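Local coordinates for uncharacterized protein (PDB 4I45), which probably acts as a hydrolase, a thioesterase-like enzyme of the 4-hydroxybenzoyl-CoA thioesterase family, and binds magnesium, at residues N51-G56 against P123-I128; F57-A62 against I110-L115; S4-H9 against R79-L84. One frame throughout, in Å; residues are numbered along the deposited sequence. Where two conformers were deposited one is given.

How the contacts relate
The chain forms an antiparallel sheet of the hotdog type, and contacts 2 and 3 lie at its two edges. Contact 2 pairs strand 56-66 with strand 106-115. Contact 3 pairs strand 7-12 with strand 75-85; their centres are about 15 Å apart. Contact 1 sits on the surface, its centre about 14 Å from that of contact 2, where helix 43-53 ends and helix 126-129 begins. Contact 2 is nested inside the loop closed by contact 1, and the two touch: 51-56 runs straight into 57-62. Contact 1, with its magnesium site, therefore adjoins the end of that strand pair. Contact 3 crosses both along the chain, bringing the N-terminal residues into the same sheet.

Contact 1: N51-G56 against P123-I128; sequences NDHGLG and PVPADI. With MG (magnesium ion), chain B.
His-53 and Asp-127 meet at a magnesium ion. The metal lies 2.0 Å from His-53 NE2 and 2.0 Å from Asp-127 OD1. Two waters add further ligands, water 1 and water 2, each with its oxygen 2.2 Å from the magnesium. Both water oxygens lie near the plane of the imidazole, at its edge. Asp-127 binds through OD1 alone; OD2 stays beyond bonding distance. The carboxylate stands almost square to the imidazole, the planes 88° apart. Asp-52 works from the second shell: its OD2 accepts a hydrogen bond from water 1 (OD2 to water oxygen 2.7 Å) and so helps to place that ligand. The cation lies close to both aspartates, which would probably ease the repulsion between them.

The imidazole is also packed from one side. Pro-125 sets its CG over one face, toward the ND1 side, as a CH-pi contact, with CG 3.6 Å from the centroid of the His-53 ring and 17° off the normal. His-53 CG is anti to its own carbonyl carbon (chi1 -61°), which swings the ring across to Pro-125 and the metal. Leu-55 extends this apolar side. Its CD1 reaches Pro-125 CG at 4.0 Å and lies near the carbonyl oxygen of Pro-123. Leu-49 of helix 43-53 packs on both Leu-55 and Pro-125. The arrangement is a His/Asp magnesium site on the protein surface, joining the end of helix 43-53 to the short C-terminal helix of this hotdog-fold chain.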
ATOM      1  N   ASN A  51     -15.424   5.769 -23.163  1.00 15.16           N
ATOM      2  CA  ASN A  51     -16.755   5.556 -23.735  1.00 15.96           C
ATOM      3  C   ASN A  51     -16.892   6.110 -25.130  1.00 13.43           C
ATOM      4  O   ASN A  51     -17.450   5.406 -25.981  1.00 17.65           O
ATOM      5  CB  ASN A  51     -17.788   6.096 -22.764  1.00 17.93           C
ATOM      6  CG  ASN A  51     -17.872   5.239 -21.501  1.00 20.02           C
ATOM      7  OD1 ASN A  51     -18.079   4.019 -21.601  1.00 26.38           O
ATOM      8  ND2 ASN A  51     -17.744   5.849 -20.333  1.00 26.57           N
ATOM      9  N   ASP A  52     -16.444   7.336 -25.384  1.00 13.41           N
ATOM     10  CA  ASP A  52     -16.520   7.933 -26.724  1.00 13.36           C
ATOM     11  C   ASP A  52     -15.502   7.382 -27.700  1.00 14.59           C
ATOM     12  O   ASP A  52     -15.790   7.268 -28.878  1.00 16.22           O
ATOM     13  CB  ASP A  52     -16.381   9.452 -26.690  1.00 14.17           C
ATOM     14  CG  ASP A  52     -17.538  10.153 -26.012  1.00 13.56           C
ATOM     15  OD1 ASP A  52     -18.647   9.542 -25.802  1.00 15.93           O
ATOM     16  OD2 ASP A  52     -17.364  11.355 -25.700  1.00 17.31           O
ATOM     17  N   HIS A  53     -14.291   7.076 -27.260  1.00 14.74           N
ATOM     18  CA  HIS A  53     -13.212   6.720 -28.164  1.00 14.43           C
ATOM     19  C   HIS A  53     -12.667   5.315 -27.994  1.00 15.28           C
ATOM     20  O   HIS A  53     -11.907   4.853 -28.844  1.00 17.40           O
ATOM     21  CB  HIS A  53     -12.055   7.711 -28.025  1.00 13.15           C
ATOM     22  CG  HIS A  53     -12.410   9.129 -28.359  1.00 13.06           C
ATOM     23  ND1 HIS A  53     -12.158   9.671 -29.586  1.00 13.88           N
ATOM     24  CD2 HIS A  53     -13.070  10.124 -27.611  1.00 14.76           C
ATOM     25  CE1 HIS A  53     -12.589  10.970 -29.576  1.00 14.02           C
ATOM     26  NE2 HIS A  53     -13.184  11.224 -28.393  1.00 19.28           N
ATOM     27  N   GLY A  54     -13.029   4.603 -26.930  1.00 15.44           N
ATOM     28  CA  GLY A  54     -12.463   3.253 -26.697  1.00 16.03           C
ATOM     29  C   GLY A  54     -10.965   3.263 -26.419  1.00 15.97           C
ATOM     30  O   GLY A  54     -10.255   2.289 -26.701  1.00 18.32           O
ATOM     31  N   LEU A  55     -10.493   4.359 -25.834  1.00 15.85           N
ATOM     32  CA  LEU A  55      -9.055   4.558 -25.622  1.00 15.52           C
ATOM     33  C   LEU A  55      -8.785   4.714 -24.141  1.00 15.98           C
ATOM     34  O   LEU A  55      -9.648   5.177 -23.386  1.00 17.19           O
ATOM     35  CB  LEU A  55      -8.544   5.809 -26.345  1.00 15.58           C
ATOM     36  CG  LEU A  55      -8.723   5.785 -27.864  1.00 16.68           C
ATOM     37  CD1 LEU A  55      -8.252   7.091 -28.492  1.00 17.60           C
ATOM     38  CD2 LEU A  55      -8.017   4.563 -28.473  1.00 17.36           C
ATOM     39  N   GLY A  56      -7.575   4.318 -23.725  1.00 17.96           N
ATOM     40  CA  GLY A  56      -7.099   4.585 -22.374  1.00 19.37           C
ATOM     41  C   GLY A  56      -5.652   4.923 -22.409  1.00 19.56           C
ATOM     42  O   GLY A  56      -4.933   4.609 -23.345  1.00 21.32           O
ATOM     43  N   PRO A 123      -4.034   7.962 -31.872  1.00 20.11           N
ATOM     44  CA  PRO A 123      -3.817   9.374 -31.577  1.00 20.56           C
ATOM     45  C   PRO A 123      -4.624   9.797 -30.349  1.00 20.85           C
ATOM     46  O   PRO A 123      -5.715   9.310 -30.122  1.00 20.58           O
ATOM     47  CB  PRO A 123      -4.269  10.080 -32.860  1.00 24.58           C
ATOM     48  CG  PRO A 123      -4.113   9.028 -33.939  1.00 24.49           C
ATOM     49  CD  PRO A 123      -4.508   7.753 -33.255  1.00 19.63           C
ATOM     50  N   VAL A 124      -4.032  10.626 -29.504  1.00 18.43           N
ATOM     51  CA  VAL A 124      -4.798  11.257 -28.420  1.00 18.32           C
ATOM     52  C   VAL A 124      -5.837  12.195 -29.057  1.00 17.20           C
ATOM     53  O   VAL A 124      -5.460  13.059 -29.860  1.00 18.03           O
ATOM     54  CB  VAL A 124      -3.895  12.069 -27.471  1.00 19.23           C
ATOM     55  CG1 VAL A 124      -4.741  12.695 -26.373  1.00 20.26           C
ATOM     56  CG2 VAL A 124      -2.765  11.170 -26.890  1.00 22.54           C
ATOM     57  N   PRO A 125      -7.138  12.026 -28.716  1.00 15.29           N
ATOM     58  CA  PRO A 125      -8.108  12.980 -29.272  1.00 15.35           C
ATOM     59  C   PRO A 125      -7.901  14.420 -28.814  1.00 16.00           C
ATOM     60  O   PRO A 125      -7.420  14.641 -27.697  1.00 16.97           O
ATOM     61  CB  PRO A 125      -9.484  12.431 -28.813  1.00 17.10           C
ATOM     62  CG  PRO A 125      -9.198  10.976 -28.406  1.00 16.15           C
ATOM     63  CD  PRO A 125      -7.790  11.027 -27.854  1.00 16.46           C
ATOM     64  N   ALA A 126      -8.233  15.393 -29.645  1.00 16.62           N
ATOM     65  CA  ALA A 126      -8.079  16.806 -29.304  1.00 16.59           C
ATOM     66  C   ALA A 126      -8.868  17.195 -28.049  1.00 14.50           C
ATOM     67  O   ALA A 126      -8.399  17.967 -27.217  1.00 19.35           O
ATOM     68  CB  ALA A 126      -8.474  17.678 -30.483  1.00 18.51           C
ATOM     69  N   ASP A 127     -10.041  16.598 -27.848  1.00 15.64           N
ATOM     70  CA  ASP A 127     -10.885  17.043 -26.739  1.00 15.84           C
ATOM     71  C   ASP A 127     -10.291  16.789 -25.347  1.00 17.46           C
ATOM     72  O   ASP A 127     -10.430  17.647 -24.501  1.00 21.76           O
ATOM     73  CB  ASP A 127     -12.341  16.557 -26.850  1.00 16.30           C
ATOM     74  CG  ASP A 127     -12.492  15.052 -26.966  1.00 16.59           C
ATOM     75  OD1 ASP A 127     -13.599  14.609 -27.357  1.00 19.65           O
ATOM     76  OD2 ASP A 127     -11.573  14.234 -26.710  1.00 18.41           O
ATOM     77  N   ILE A 128      -9.594  15.680 -25.112  1.00 18.30           N
ATOM     78  CA  ILE A 128      -9.116  15.398 -23.754  1.00 21.16           C
ATOM     79  C   ILE A 128      -7.955  16.338 -23.395  1.00 21.85           C
ATOM     80  O   ILE A 128      -7.825  16.715 -22.234  1.00 28.09           O
ATOM     81  CB  ILE A 128      -8.817  13.866 -23.497  1.00 22.14           C
ATOM     82  CG1 ILE A 128      -8.470  13.601 -22.026  1.00 24.80           C
ATOM     83  CG2 ILE A 128      -7.709  13.366 -24.372  1.00 25.01           C
ATOM     84  CD1 ILE A 128      -8.297  12.123 -21.728  1.00 25.48           C
TER
HETATM   85 MG    MG B 201     -14.289  12.925 -28.122  1.00 10.54          MG
HETATM   86  O   HOH W   1     -14.903  12.362 -26.128  1.00 15.80           O
HETATM   87  O   HOH W   2     -13.735  13.768 -30.030  1.00 16.53           O

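Contact 2: F57-A62 against I110-L115; sequences FAVYKA and IEMVCL
Phe-57 turns a ring edge to Cys-114, with Phe-57 CE1 3.6 Å from Cys-114 CB. The two form a non-hydrogen-bonded pair. Phe-57 CG is anti to the carbonyl carbon (chi1 -64°), and the ring rises from the sheet beside Cys-114, on the face that also carries Val-59 and Met-112. The Val-113 carbonyl oxygen also lies at this edge, in the ring plane. Cys-114 SG makes a sulfur-aromatic contact from an oblique direction.

On the same face, Met-112 pairs with Val-59. In one of its two conformers, the Met-112 chain bends at chi3 (58°) and folds back over the neighbouring strand. Its CE then lies 3.6 Å from Val-59 CG2 and also touches Phe-57 CB. Val-59 uses its other branch, CG1, against Ile-110 CG2 at 4.0 Å. Arg-37 of helix 28-40 covers Val-59, Ile-110 and Met-112, the helix lying against the sheet as in a hotdog fold.

The pairing slips by one residue at a classic beta bulge. Tyr-60 and Lys-61 both face Glu-111. The Glu-111 carbonyl oxygen accepts both N-H groups, at 2.8 Å from Tyr-60 N and 3.3 Å from Lys-61 N. Tyr-60 has a psi of -43°, unlike an extended strand. Strand 56-66 is an edge within the chain, but Lys-61 and Ala-62 pair with a strand of the second subunit, so the sheet runs on across the interface.

Lys-61 and Glu-111 extend together from the other face. Their charged ends are too far apart for a salt bridge. In one of the two Glu-111 conformers, water 3 joins them instead, accepting from Lys-61 NZ at 2.8 Å and donating to Glu-111 OE1. Val-113 sets CG1 against Tyr-60 CB and CG2 against Ala-58 CB.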
ATOM      1  N   PHE A  57      -5.225   5.567 -21.329  1.00 17.19           N
ATOM      2  CA  PHE A  57      -3.816   5.854 -21.167  1.00 17.53           C
ATOM      3  C   PHE A  57      -3.156   4.800 -20.289  1.00 17.26           C
ATOM      4  O   PHE A  57      -3.762   4.286 -19.344  1.00 24.72           O
ATOM      5  CB  PHE A  57      -3.553   7.243 -20.556  1.00 20.50           C
ATOM      6  CG  PHE A  57      -4.000   8.376 -21.406  1.00 22.10           C
ATOM      7  CD1 PHE A  57      -3.724   8.397 -22.772  1.00 33.01           C
ATOM      8  CD2 PHE A  57      -4.763   9.397 -20.875  1.00 32.58           C
ATOM      9  CE1 PHE A  57      -4.179   9.426 -23.578  1.00 31.41           C
ATOM     10  CE2 PHE A  57      -5.200  10.426 -21.675  1.00 29.27           C
ATOM     11  CZ  PHE A  57      -4.892  10.449 -23.032  1.00 33.43           C
ATOM     12  N   ALA A  58      -1.916   4.481 -20.633  1.00 15.71           N
ATOM     13  CA  ALA A  58      -1.109   3.564 -19.863  1.00 16.72           C
ATOM     14  C   ALA A  58       0.265   4.168 -19.661  1.00 14.17           C
ATOM     15  O   ALA A  58       0.819   4.773 -20.561  1.00 14.55           O
ATOM     16  CB  ALA A  58      -0.976   2.235 -20.584  1.00 18.95           C
ATOM     17  N   VAL A  59       0.825   3.947 -18.480  1.00 15.55           N
ATOM     18  CA  VAL A  59       2.223   4.274 -18.252  1.00 14.79           C
ATOM     19  C   VAL A  59       3.089   3.221 -18.909  1.00 13.63           C
ATOM     20  O   VAL A  59       3.020   2.036 -18.583  1.00 14.39           O
ATOM     21  CB  VAL A  59       2.549   4.370 -16.764  1.00 15.40           C
ATOM     22  CG1 VAL A  59       4.108   4.660 -16.500  1.00 16.05           C
ATOM     23  CG2 VAL A  59       1.689   5.438 -16.115  1.00 18.71           C
ATOM     24  N   TYR A  60       3.916   3.672 -19.840  1.00 13.09           N
ATOM     25  CA  TYR A  60       4.875   2.817 -20.504  1.00 13.96           C
ATOM     26  C   TYR A  60       6.265   2.845 -19.838  1.00 12.89           C
ATOM     27  O   TYR A  60       6.901   1.807 -19.688  1.00 13.94           O
ATOM     28  CB  TYR A  60       4.899   3.198 -22.013  1.00 14.83           C
ATOM     29  CG  TYR A  60       5.936   2.480 -22.810  1.00 15.69           C
ATOM     30  CD1 TYR A  60       6.092   1.110 -22.705  1.00 15.57           C
ATOM     31  CD2 TYR A  60       6.788   3.171 -23.661  1.00 18.95           C
ATOM     32  CE1 TYR A  60       7.039   0.421 -23.462  1.00 18.65           C
ATOM     33  CE2 TYR A  60       7.760   2.499 -24.402  1.00 22.33           C
ATOM     34  CZ  TYR A  60       7.875   1.116 -24.296  1.00 19.62           C
ATOM     35  OH  TYR A  60       8.833   0.460 -25.028  1.00 25.75           O
ATOM     36  N   LYS A  61       6.714   4.042 -19.479  1.00 12.69           N
ATOM     37  CA  LYS A  61       8.021   4.166 -18.823  1.00 13.49           C
ATOM     38  C   LYS A  61       7.886   5.174 -17.729  1.00 13.89           C
ATOM     39  O   LYS A  61       7.179   6.156 -17.831  1.00 13.77           O
ATOM     40  CB  LYS A  61       9.106   4.619 -19.808  1.00 14.98           C
ATOM     41  CG  LYS A  61       9.480   3.552 -20.816  1.00 17.43           C
ATOM     42  CD  LYS A  61      10.524   4.035 -21.795  1.00 17.85           C
ATOM     43  CE  LYS A  61      10.924   3.018 -22.841  1.00 24.17           C
ATOM     44  NZ  LYS A  61      11.899   3.599 -23.841  1.00 26.75           N
ATOM     45  N   ALA A  62       8.642   4.903 -16.658  1.00 12.67           N
ATOM     46  CA  ALA A  62       8.819   5.823 -15.522  1.00 13.01           C
ATOM     47  C   ALA A  62      10.277   5.793 -15.050  1.00 12.91           C
ATOM     48  O   ALA A  62      10.786   4.742 -14.685  1.00 14.17           O
ATOM     49  CB  ALA A  62       7.920   5.448 -14.419  1.00 13.93           C
ATOM     50  N   ILE A 110       7.825  10.469 -16.900  1.00 13.60           N
ATOM     51  CA  ILE A 110       6.804   9.433 -17.166  1.00 14.59           C
ATOM     52  C   ILE A 110       6.316   9.533 -18.618  1.00 14.90           C
ATOM     53  O   ILE A 110       5.981  10.613 -19.077  1.00 17.54           O
ATOM     54  CB  ILE A 110       5.586   9.550 -16.183  1.00 16.13           C
ATOM     55  CG1 ILE A 110       5.927   9.146 -14.711  1.00 24.37           C
ATOM     56  CG2 ILE A 110       4.446   8.647 -16.598  1.00 18.20           C
ATOM     57  CD1 ILE A 110       7.202   9.534 -14.152  1.00 25.43           C
ATOM     58  N   GLU A 111       6.388   8.413 -19.321  1.00 14.66           N
ATOM     59  CA  GLU A 111       5.861   8.330 -20.692  0.50 14.20           C
ATOM     60  C   GLU A 111       4.581   7.540 -20.658  1.00 13.19           C
ATOM     61  O   GLU A 111       4.578   6.371 -20.239  1.00 14.39           O
ATOM     62  CB  GLU A 111       6.818   7.630 -21.665  0.50 14.87           C
ATOM     63  CG  GLU A 111       8.235   8.158 -21.647  0.50 16.55           C
ATOM     64  CD  GLU A 111       9.093   7.635 -22.797  0.50 19.28           C
ATOM     65  OE1 GLU A 111       8.690   6.634 -23.437  0.50 21.21           O
ATOM     66  OE2 GLU A 111      10.170   8.224 -23.052  0.50 21.11           O
ATOM     67  N   MET A 112       3.530   8.193 -21.135  1.00 14.64           N
ATOM     68  CA  MET A 112       2.227   7.558 -21.229  0.70 14.95           C
ATOM     69  C   MET A 112       1.814   7.416 -22.693  1.00 15.46           C
ATOM     70  O   MET A 112       2.035   8.311 -23.496  1.00 17.74           O
ATOM     71  CB  MET A 112       1.168   8.348 -20.487  0.70 17.10           C
ATOM     72  CG  MET A 112       1.522   8.571 -19.014  0.70 20.78           C
ATOM     73  SD  MET A 112       0.093   8.693 -17.903  0.70 29.19           S
ATOM     74  CE  MET A 112      -0.747   7.157 -18.173  0.70 22.69           C
ATOM     75  N   VAL A 113       1.255   6.254 -22.992  1.00 15.70           N
ATOM     76  CA  VAL A 113       0.755   5.970 -24.329  1.00 15.81           C
ATOM     77  C   VAL A 113      -0.764   5.888 -24.297  1.00 15.38           C
ATOM     78  O   VAL A 113      -1.389   5.539 -23.308  1.00 17.23           O
ATOM     79  CB  VAL A 113       1.360   4.677 -24.856  1.00 17.70           C
ATOM     80  CG1 VAL A 113       2.870   4.870 -25.044  1.00 19.48           C
ATOM     81  CG2 VAL A 113       1.024   3.501 -23.935  1.00 20.21           C
ATOM     82  N   CYS A 114      -1.330   6.176 -25.459  1.00 16.37           N
ATOM     83  CA  CYS A 114      -2.768   6.156 -25.693  1.00 17.35           C
ATOM     84  C   CYS A 114      -3.055   4.906 -26.544  1.00 16.94           C
ATOM     85  O   CYS A 114      -2.557   4.775 -27.663  1.00 18.76           O
ATOM     86  CB  CYS A 114      -3.166   7.438 -26.412  1.00 19.03           C
ATOM     87  SG  CYS A 114      -4.885   7.544 -26.799  1.00 22.14           S
ATOM     88  N   LEU A 115      -3.753   3.957 -25.926  1.00 17.39           N
ATOM     89  CA  LEU A 115      -4.013   2.612 -26.491  1.00 17.83           C
ATOM     90  C   LEU A 115      -5.491   2.315 -26.698  1.00 16.54           C
ATOM     91  O   LEU A 115      -6.333   2.669 -25.864  1.00 17.27           O
ATOM     92  CB  LEU A 115      -3.447   1.524 -25.565  1.00 17.43           C
ATOM     93  CG  LEU A 115      -1.958   1.579 -25.243  1.00 18.85           C
ATOM     94  CD1 LEU A 115      -1.558   0.455 -24.278  1.00 22.14           C
ATOM     95  CD2 LEU A 115      -1.150   1.500 -26.519  1.00 21.03           C
TER
HETATM   96  O   HOH W   3      10.248   5.422 -25.159  1.00 29.97           O

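Contact 3: S4-H9 against R79-L84; sequences SKIYHH and RTSFTL
Segments 4-9 and 79-84 run antiparallel, with Tyr-7 and Thr-80 forming a hydrogen-bonded pair: Tyr-7 N to Thr-80 O is 2.7 Å and Thr-80 N to Tyr-7 O is 2.8 Å. His-8 and Arg-79 make the next, non-hydrogen-bonded, pair.

Ser-4 continues the link further toward the N-terminus. Its backbone N donates to Phe-82 O at 2.8 Å. Its side chain does the rest. Ser-4 OG accepts from Phe-82 N at 2.9 Å and donates to Lys-5 O at 2.7 Å. With chi1 of 83°, OG lies between the backbone N and the carbonyl carbon, which brings it to Phe-82 N in a nearly straight bond (167° at the hydrogen). Ser-4 CB sits over one face of the Phe-82 ring, 3.8 Å from its centroid, in a CH-pi contact. The Phe-82 ring also meets Trp-92 of strand 89-97.

Within this chain, strand 7-12 is the outermost strand at this edge of the hotdog sheet. Helix 28-40 packs on the face that carries Tyr-7, Thr-80 and Phe-82, with Val-40 touching Tyr-7 and Phe-82. The Tyr-7 ring turns its edge to the Thr-80 carbonyl oxygen. Thr-80 OG1 is hydrogen-bonded to Gln-94 and to water 4, which is only weakly bonded to Tyr-7 O.

On the other face His-8 and Arg-79 run alongside each other, with His-8 CE1 3.6 Å from Arg-79 CG. The His-8 ring and the Arg-79 guanidinium are turned 66° from each other. His-8 ND1 is hydrogen-bonded to Asp-77, and the extended arginine makes a cation-pi contact with Trp-97. Ile-6 adds apolar cover, its CG2 reaching Arg-79 CB at 4.0 Å and its CD1 touching Ser-81 CB.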
ATOM      1  N   SER A   4       1.909  21.692 -21.520  1.00 33.41           N
ATOM      2  CA  SER A   4       0.901  22.103 -20.500  1.00 27.99           C
ATOM      3  C   SER A   4       1.512  23.143 -19.529  1.00 34.37           C
ATOM      4  O   SER A   4       2.728  23.375 -19.534  1.00 43.21           O
ATOM      5  CB  SER A   4       0.495  20.863 -19.698  1.00 24.96           C
ATOM      6  OG  SER A   4       1.451  20.604 -18.654  1.00 20.56           O
ATOM      7  N   LYS A   5       0.671  23.753 -18.689  1.00 43.58           N
ATOM      8  CA  LYS A   5       1.154  24.519 -17.512  1.00 42.79           C
ATOM      9  C   LYS A   5       1.643  23.574 -16.410  1.00 32.30           C
ATOM     10  O   LYS A   5       1.483  22.351 -16.546  1.00 32.02           O
ATOM     11  CB  LYS A   5       0.054  25.438 -16.963  1.00 54.31           C
ATOM     12  CG  LYS A   5      -1.175  24.732 -16.362  1.00 60.95           C
ATOM     13  CD  LYS A   5      -2.346  25.720 -16.214  1.00 64.43           C
ATOM     14  CE  LYS A   5      -3.559  25.117 -15.498  1.00 57.01           C
ATOM     15  NZ  LYS A   5      -3.348  24.940 -14.039  1.00 55.35           N
ATOM     16  N   ILE A   6       2.232  24.141 -15.342  1.00 32.99           N
ATOM     17  CA  ILE A   6       2.658  23.380 -14.148  1.00 24.57           C
ATOM     18  C   ILE A   6       1.478  23.282 -13.200  1.00 24.80           C
ATOM     19  O   ILE A   6       0.948  24.298 -12.741  1.00 30.14           O
ATOM     20  CB  ILE A   6       3.886  23.988 -13.359  1.00 24.99           C
ATOM     21  CG1 ILE A   6       5.170  23.906 -14.191  1.00 32.65           C
ATOM     22  CG2 ILE A   6       4.106  23.258 -12.043  1.00 28.16           C
ATOM     23  CD1 ILE A   6       4.988  24.203 -15.656  1.00 43.67           C
ATOM     24  N   TYR A   7       1.053  22.056 -12.940  1.00 18.45           N
ATOM     25  CA  TYR A   7       0.031  21.776 -11.948  1.00 17.12           C
ATOM     26  C   TYR A   7       0.714  21.501 -10.601  1.00 14.45           C
ATOM     27  O   TYR A   7       1.836  20.983 -10.567  1.00 17.63           O
ATOM     28  CB  TYR A   7      -0.802  20.572 -12.372  1.00 18.30           C
ATOM     29  CG  TYR A   7      -1.617  20.828 -13.601  1.00 22.72           C
ATOM     30  CD1 TYR A   7      -2.958  21.187 -13.498  1.00 24.94           C
ATOM     31  CD2 TYR A   7      -1.052  20.745 -14.864  1.00 21.63           C
ATOM     32  CE1 TYR A   7      -3.730  21.415 -14.608  1.00 29.97           C
ATOM     33  CE2 TYR A   7      -1.805  21.001 -15.987  1.00 27.59           C
ATOM     34  CZ  TYR A   7      -3.145  21.331 -15.854  1.00 30.41           C
ATOM     35  OH  TYR A   7      -3.908  21.573 -16.955  1.00 37.06           O
ATOM     36  N   HIS A   8      -0.012  21.792  -9.520  1.00 15.49           N
ATOM     37  CA  HIS A   8       0.440  21.570  -8.158  1.00 15.49           C
ATOM     38  C   HIS A   8      -0.518  20.708  -7.386  1.00 16.18           C
ATOM     39  O   HIS A   8      -1.736  20.923  -7.442  1.00 17.93           O
ATOM     40  CB  HIS A   8       0.549  22.899  -7.471  1.00 17.93           C
ATOM     41  CG  HIS A   8       1.633  23.762  -8.034  1.00 17.97           C
ATOM     42  ND1 HIS A   8       2.919  23.664  -7.633  1.00 19.91           N
ATOM     43  CD2 HIS A   8       1.602  24.729  -9.020  1.00 18.39           C
ATOM     44  CE1 HIS A   8       3.661  24.553  -8.314  1.00 22.93           C
ATOM     45  NE2 HIS A   8       2.857  25.192  -9.176  1.00 23.90           N
ATOM     46  N   HIS A   9       0.021  19.709  -6.686  1.00 14.87           N
ATOM     47  CA  HIS A   9      -0.795  18.800  -5.885  1.00 14.21           C
ATOM     48  C   HIS A   9      -0.140  18.547  -4.566  1.00 13.87           C
ATOM     49  O   HIS A   9       1.014  18.100  -4.550  1.00 15.71           O
ATOM     50  CB  HIS A   9      -0.986  17.473  -6.601  1.00 16.89           C
ATOM     51  CG  HIS A   9      -1.781  16.483  -5.807  1.00 20.71           C
ATOM     52  ND1 HIS A   9      -3.095  16.649  -5.551  1.00 21.93           N
ATOM     53  CD2 HIS A   9      -1.401  15.302  -5.176  1.00 22.09           C
ATOM     54  CE1 HIS A   9      -3.535  15.628  -4.801  1.00 23.68           C
ATOM     55  NE2 HIS A   9      -2.499  14.797  -4.579  1.00 23.79           N
ATOM     56  N   ARG A  79       4.783  18.905  -8.387  1.00 14.04           N
ATOM     57  CA  ARG A  79       4.709  19.766  -9.570  1.00 13.47           C
ATOM     58  C   ARG A  79       4.670  18.894 -10.801  1.00 12.68           C
ATOM     59  O   ARG A  79       5.527  18.039 -10.975  1.00 15.64           O
ATOM     60  CB  ARG A  79       5.909  20.690  -9.628  1.00 16.46           C
ATOM     61  CG  ARG A  79       5.866  21.740  -8.542  1.00 20.15           C
ATOM     62  CD  ARG A  79       7.081  22.673  -8.593  1.00 22.07           C
ATOM     63  NE  ARG A  79       7.358  23.382  -7.338  1.00 26.72           N
ATOM     64  CZ  ARG A  79       8.448  24.121  -7.135  1.00 29.40           C
ATOM     65  NH1 ARG A  79       9.365  24.229  -8.098  1.00 27.37           N
ATOM     66  NH2 ARG A  79       8.653  24.740  -5.961  1.00 34.80           N
ATOM     67  N   THR A  80       3.646  19.081 -11.639  1.00 14.58           N
ATOM     68  CA  THR A  80       3.420  18.218 -12.807  1.00 15.98           C
ATOM     69  C   THR A  80       3.188  19.041 -14.046  1.00 16.79           C
ATOM     70  O   THR A  80       2.441  20.020 -14.039  1.00 17.59           O
ATOM     71  CB  THR A  80       2.186  17.328 -12.602  1.00 14.99           C
ATOM     72  OG1 THR A  80       2.385  16.494 -11.456  1.00 14.50           O
ATOM     73  CG2 THR A  80       1.859  16.475 -13.871  1.00 16.47           C
ATOM     74  N   SER A  81       3.848  18.637 -15.115  1.00 16.50           N
ATOM     75  CA  SER A  81       3.587  19.215 -16.429  1.00 17.51           C
ATOM     76  C   SER A  81       3.774  18.122 -17.457  1.00 15.16           C
ATOM     77  O   SER A  81       4.375  17.086 -17.176  1.00 16.17           O
ATOM     78  CB  SER A  81       4.530  20.372 -16.734  1.00 17.21           C
ATOM     79  OG  SER A  81       5.875  19.956 -16.732  1.00 21.03           O
ATOM     80  N   PHE A  82       3.189  18.320 -18.629  1.00 16.77           N
ATOM     81  CA  PHE A  82       3.385  17.347 -19.696  1.00 16.55           C
ATOM     82  C   PHE A  82       3.500  18.021 -21.040  1.00 16.02           C
ATOM     83  O   PHE A  82       3.100  19.159 -21.206  1.00 19.28           O
ATOM     84  CB  PHE A  82       2.272  16.300 -19.713  1.00 17.80           C
ATOM     85  CG  PHE A  82       0.961  16.812 -20.179  1.00 18.62           C
ATOM     86  CD1 PHE A  82       0.042  17.318 -19.280  1.00 22.36           C
ATOM     87  CD2 PHE A  82       0.625  16.776 -21.528  1.00 24.96           C
ATOM     88  CE1 PHE A  82      -1.192  17.768 -19.705  1.00 26.01           C
ATOM     89  CE2 PHE A  82      -0.624  17.236 -21.976  1.00 25.21           C
ATOM     90  CZ  PHE A  82      -1.524  17.723 -21.067  1.00 28.65           C
ATOM     91  N   THR A  83       4.067  17.287 -21.980  1.00 18.96           N
ATOM     92  CA  THR A  83       4.122  17.689 -23.358  1.00 22.20           C
ATOM     93  C   THR A  83       3.595  16.533 -24.225  1.00 23.86           C
ATOM     94  O   THR A  83       3.638  15.369 -23.835  1.00 23.99           O
ATOM     95  CB  THR A  83       5.565  18.085 -23.756  1.00 23.33           C
ATOM     96  OG1 THR A  83       6.434  16.962 -23.610  1.00 30.14           O
ATOM     97  CG2 THR A  83       6.090  19.217 -22.864  1.00 28.22           C
ATOM     98  N   LEU A  84       3.072  16.881 -25.392  1.00 28.45           N
ATOM     99  CA  LEU A  84       2.701  15.908 -26.419  1.00 27.60           C
ATOM    100  C   LEU A  84       3.975  15.514 -27.146  1.00 30.54           C
ATOM    101  O   LEU A  84       4.781  16.376 -27.458  1.00 40.40           O
ATOM    102  CB  LEU A  84       1.708  16.531 -27.394  1.00 34.40           C
ATOM    103  CG  LEU A  84       0.274  16.011 -27.300  1.00 43.49           C
ATOM    104  CD1 LEU A  84      -0.669  16.902 -28.139  1.00 52.03           C
ATOM    105  CD2 LEU A  84       0.190  14.533 -27.761  1.00 35.28           C
TER
HETATM  106  O   HOH W   4       1.013  17.946  -9.717  1.00 17.04           O